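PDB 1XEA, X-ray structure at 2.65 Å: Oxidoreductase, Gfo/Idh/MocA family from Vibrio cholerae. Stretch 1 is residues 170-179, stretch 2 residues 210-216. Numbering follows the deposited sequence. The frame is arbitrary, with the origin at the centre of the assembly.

Stretch 1, residues 170-179: HPLDSVNLSR
Stretch 2 210-216: LLHASMN

A helix, residues 170-175, which begins earlier in the chain and is kinked where N of His170 and Pro171 lacks a bond to the turn before, packs against a strand, residues 210-216, running almost antiparallel to it: the N-to-C directions differ by 169° and the axes approach to 7.2 Å. Register is set by two CA-CA pairs, Leu172 with Ala213 at 5.1 Å and Val175 with Leu211 at 6.0 Å. No hydrogen bond crosses the interface; 396 Å² of surface, summed over both sides, is buried by largely apolar packing, with Leu211 (87 Å²), Val175 (71 Å²), Ala213 (60 Å²) and Pro171 (58 Å²) covered most. The strand is extended (phi -100 to -153°, psi 96 to 144°), so its CA-to-CB bonds alternate: Leu211, Ala213 and Met215 point toward the helix, His212 (chi1 t, chi2 -175°) and Ser214 (chi1 t) away.

His170 (phi/psi -64/-66; chi1 -91°, between wells, chi2 -50°) points sideways and makes no contact, but its O accepts from Ser174 N at 3.0 Å and from Ser174 OG at 2.8 Å. Pro171 (-63/-37, C-gamma endo) points toward the strand. Its CB lies 4.3 Å from Ala213 CB, and its CD lies 3.9 Å from CE of Met215, a selenomethionine whose chi1 t, chi2 t, chi3 m chain reaches the proline ring. Leu172 (-58/-55; chi1 t, chi2 p) directs CA-to-CB away, yet its CD1 is 4.0 Å from Ala213 CB. The short Ala213 side chain sits where the helix backbone is near, its CB 3.7 Å from Leu172 CA.

Asp173 (-63/-47; chi1 t, chi2 75°) points away, its carboxylate hydrogen-bonded elsewhere in the structure. Ser174 (-53/-24) uses chi1 m to turn OG back to the helix backbone. Val175 (-102/-19; chi1 t) points toward the strand and brings CG1 to 3.3 Å from Leu211 CB and 3.4 Å from His212 N, short contacts to be read with caution at 2.65 Å. Val175 O is 3.1 Å from Leu211 CD1, a carbonyl oxygen against a methyl; the same oxygen accepts from Leu177 N at 2.7 Å.

Asn176 (-69/64; chi1 t, chi2 -5°) is the first residue to leave helical phi/psi. It points away, while its N still donates to Asp173 O at 2.8 Å. Leu177 (-87/0; chi1 m, chi2 t) directs CA-to-CB sideways, with CD1 4.5 Å from CD2 of Leu211 (chi1 m, chi2 t). Ser178 (-116/8; chi1 p) points toward the strand with OG 3.9 Å from Leu211 CD1; that hydroxyl is hydrogen-bonded elsewhere in the structure. Arg179 (55/66; chi1 m, chi2 t, chi3 m, chi4 94°) points away, exposed and poorly ordered.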

# COMPACT_ATOMS: atom_id res chain seq x y z
N HIS A 170 6.49 11.99 23.68
CA HIS A 170 5.27 11.76 22.94
C HIS A 170 4.99 10.26 22.89
O HIS A 170 4.01 9.79 23.47
CB HIS A 170 5.37 12.32 21.53
CG HIS A 170 4.88 13.72 21.40
ND1 HIS A 170 3.66 14.13 21.89
CD2 HIS A 170 5.46 14.82 20.85
CE1 HIS A 170 3.50 15.42 21.64
NE2 HIS A 170 4.58 15.86 21.02
N PRO A 171 5.85 9.49 22.21
CA PRO A 171 5.59 8.05 22.15
C PRO A 171 5.62 7.35 23.51
O PRO A 171 4.83 6.45 23.77
CB PRO A 171 6.69 7.54 21.21
CG PRO A 171 7.80 8.50 21.44
CD PRO A 171 7.09 9.83 21.49
N LEU A 172 6.53 7.80 24.37
CA LEU A 172 6.66 7.22 25.69
C LEU A 172 5.34 7.30 26.47
O LEU A 172 4.83 6.29 26.96
CB LEU A 172 7.77 7.92 26.47
CG LEU A 172 8.12 7.26 27.81
CD1 LEU A 172 8.78 5.90 27.56
CD2 LEU A 172 9.05 8.16 28.60
N ASP A 173 4.80 8.51 26.59
CA ASP A 173 3.55 8.72 27.31
C ASP A 173 2.39 7.98 26.65
O ASP A 173 1.60 7.32 27.32
CB ASP A 173 3.18 10.20 27.38
CG ASP A 173 1.77 10.42 27.91
OD1 ASP A 173 1.55 10.28 29.13
OD2 ASP A 173 0.86 10.71 27.12
N SER A 174 2.29 8.11 25.33
CA SER A 174 1.22 7.47 24.58
C SER A 174 1.11 5.98 24.84
O SER A 174 0.04 5.39 24.68
CB SER A 174 1.41 7.71 23.08
OG SER A 174 1.39 9.09 22.80
N VAL A 175 2.21 5.38 25.26
CA VAL A 175 2.25 3.96 25.51
C VAL A 175 2.18 3.65 26.99
O VAL A 175 1.84 2.54 27.38
CB VAL A 175 3.55 3.39 24.94
CG1 VAL A 175 3.70 1.95 25.32
CG2 VAL A 175 3.55 3.52 23.42
N ASN A 176 2.48 4.66 27.82
CA ASN A 176 2.49 4.53 29.28
C ASN A 176 1.10 4.33 29.90
O ASN A 176 0.63 5.16 30.68
CB ASN A 176 3.17 5.76 29.87
CG ASN A 176 3.60 5.55 31.29
OD1 ASN A 176 3.33 4.51 31.88
ND2 ASN A 176 4.29 6.53 31.85
N LEU A 177 0.48 3.21 29.56
CA LEU A 177 -0.85 2.89 30.04
C LEU A 177 -0.86 2.18 31.39
O LEU A 177 -1.91 1.83 31.91
CB LEU A 177 -1.55 2.01 29.00
CG LEU A 177 -1.62 2.57 27.57
CD1 LEU A 177 -1.92 1.45 26.61
CD2 LEU A 177 -2.68 3.67 27.48
N SER A 178 0.33 1.95 31.95
CA SER A 178 0.44 1.27 33.23
C SER A 178 1.03 2.18 34.31
O SER A 178 1.34 1.73 35.42
CB SER A 178 1.35 0.05 33.08
OG SER A 178 2.70 0.44 32.92
N ARG A 179 1.18 3.45 33.97
CA ARG A 179 1.75 4.44 34.89
C ARG A 179 3.11 3.95 35.36
O ARG A 179 3.30 3.65 36.53
CB ARG A 179 0.84 4.66 36.10
CG ARG A 179 -0.57 5.08 35.74
CD ARG A 179 -1.28 5.66 36.95
NE ARG A 179 -1.02 4.92 38.20
CZ ARG A 179 -0.06 5.21 39.09
NH1 ARG A 179 0.76 6.23 38.88
NH2 ARG A 179 0.07 4.48 40.20
N LEU A 210 2.65 -5.77 26.71
CA LEU A 210 4.00 -5.32 26.46
C LEU A 210 3.93 -3.95 25.81
O LEU A 210 3.36 -3.79 24.73
CB LEU A 210 4.73 -6.31 25.56
CG LEU A 210 6.15 -5.93 25.11
CD1 LEU A 210 7.15 -6.03 26.25
CD2 LEU A 210 6.55 -6.85 23.97
N LEU A 211 4.50 -2.96 26.50
CA LEU A 211 4.51 -1.57 26.04
C LEU A 211 5.87 -1.25 25.41
O LEU A 211 6.90 -1.74 25.87
CB LEU A 211 4.23 -0.64 27.23
CG LEU A 211 2.92 -1.00 27.94
CD1 LEU A 211 2.59 0.00 29.03
CD2 LEU A 211 1.81 -1.04 26.92
N HIS A 212 5.87 -0.43 24.37
CA HIS A 212 7.12 -0.11 23.68
C HIS A 212 7.11 1.25 22.99
O HIS A 212 6.25 1.53 22.15
CB HIS A 212 7.42 -1.20 22.65
CG HIS A 212 8.74 -1.05 21.95
ND1 HIS A 212 9.14 -1.88 20.92
CD2 HIS A 212 9.77 -0.18 22.15
CE1 HIS A 212 10.35 -1.53 20.51
NE2 HIS A 212 10.75 -0.50 21.24
N ALA A 213 8.08 2.08 23.35
CA ALA A 213 8.23 3.41 22.77
C ALA A 213 9.55 3.40 22.01
O ALA A 213 10.59 3.10 22.58
CB ALA A 213 8.24 4.48 23.85
N SER A 214 9.49 3.74 20.73
CA SER A 214 10.65 3.71 19.87
C SER A 214 10.79 5.02 19.08
O SER A 214 9.83 5.51 18.48
CB SER A 214 10.49 2.51 18.94
OG SER A 214 11.44 2.46 17.91
N MSE A 215 11.98 5.59 19.10
CA MSE A 215 12.23 6.82 18.37
C MSE A 215 13.62 6.82 17.78
O MSE A 215 14.61 6.83 18.50
CB MSE A 215 12.09 8.03 19.29
CG MSE A 215 12.48 9.34 18.63
SE MSE A 215 11.97 10.88 19.69
CE MSE A 215 10.10 10.94 19.20
N ASN A 216 13.68 6.81 16.45
CA ASN A 216 14.96 6.83 15.76
C ASN A 216 15.00 8.12 14.98
O ASN A 216 14.46 8.21 13.88
CB ASN A 216 15.07 5.64 14.81
CG ASN A 216 16.45 5.51 14.22
OD1 ASN A 216 17.14 6.50 14.01
ND2 ASN A 216 16.86 4.29 13.94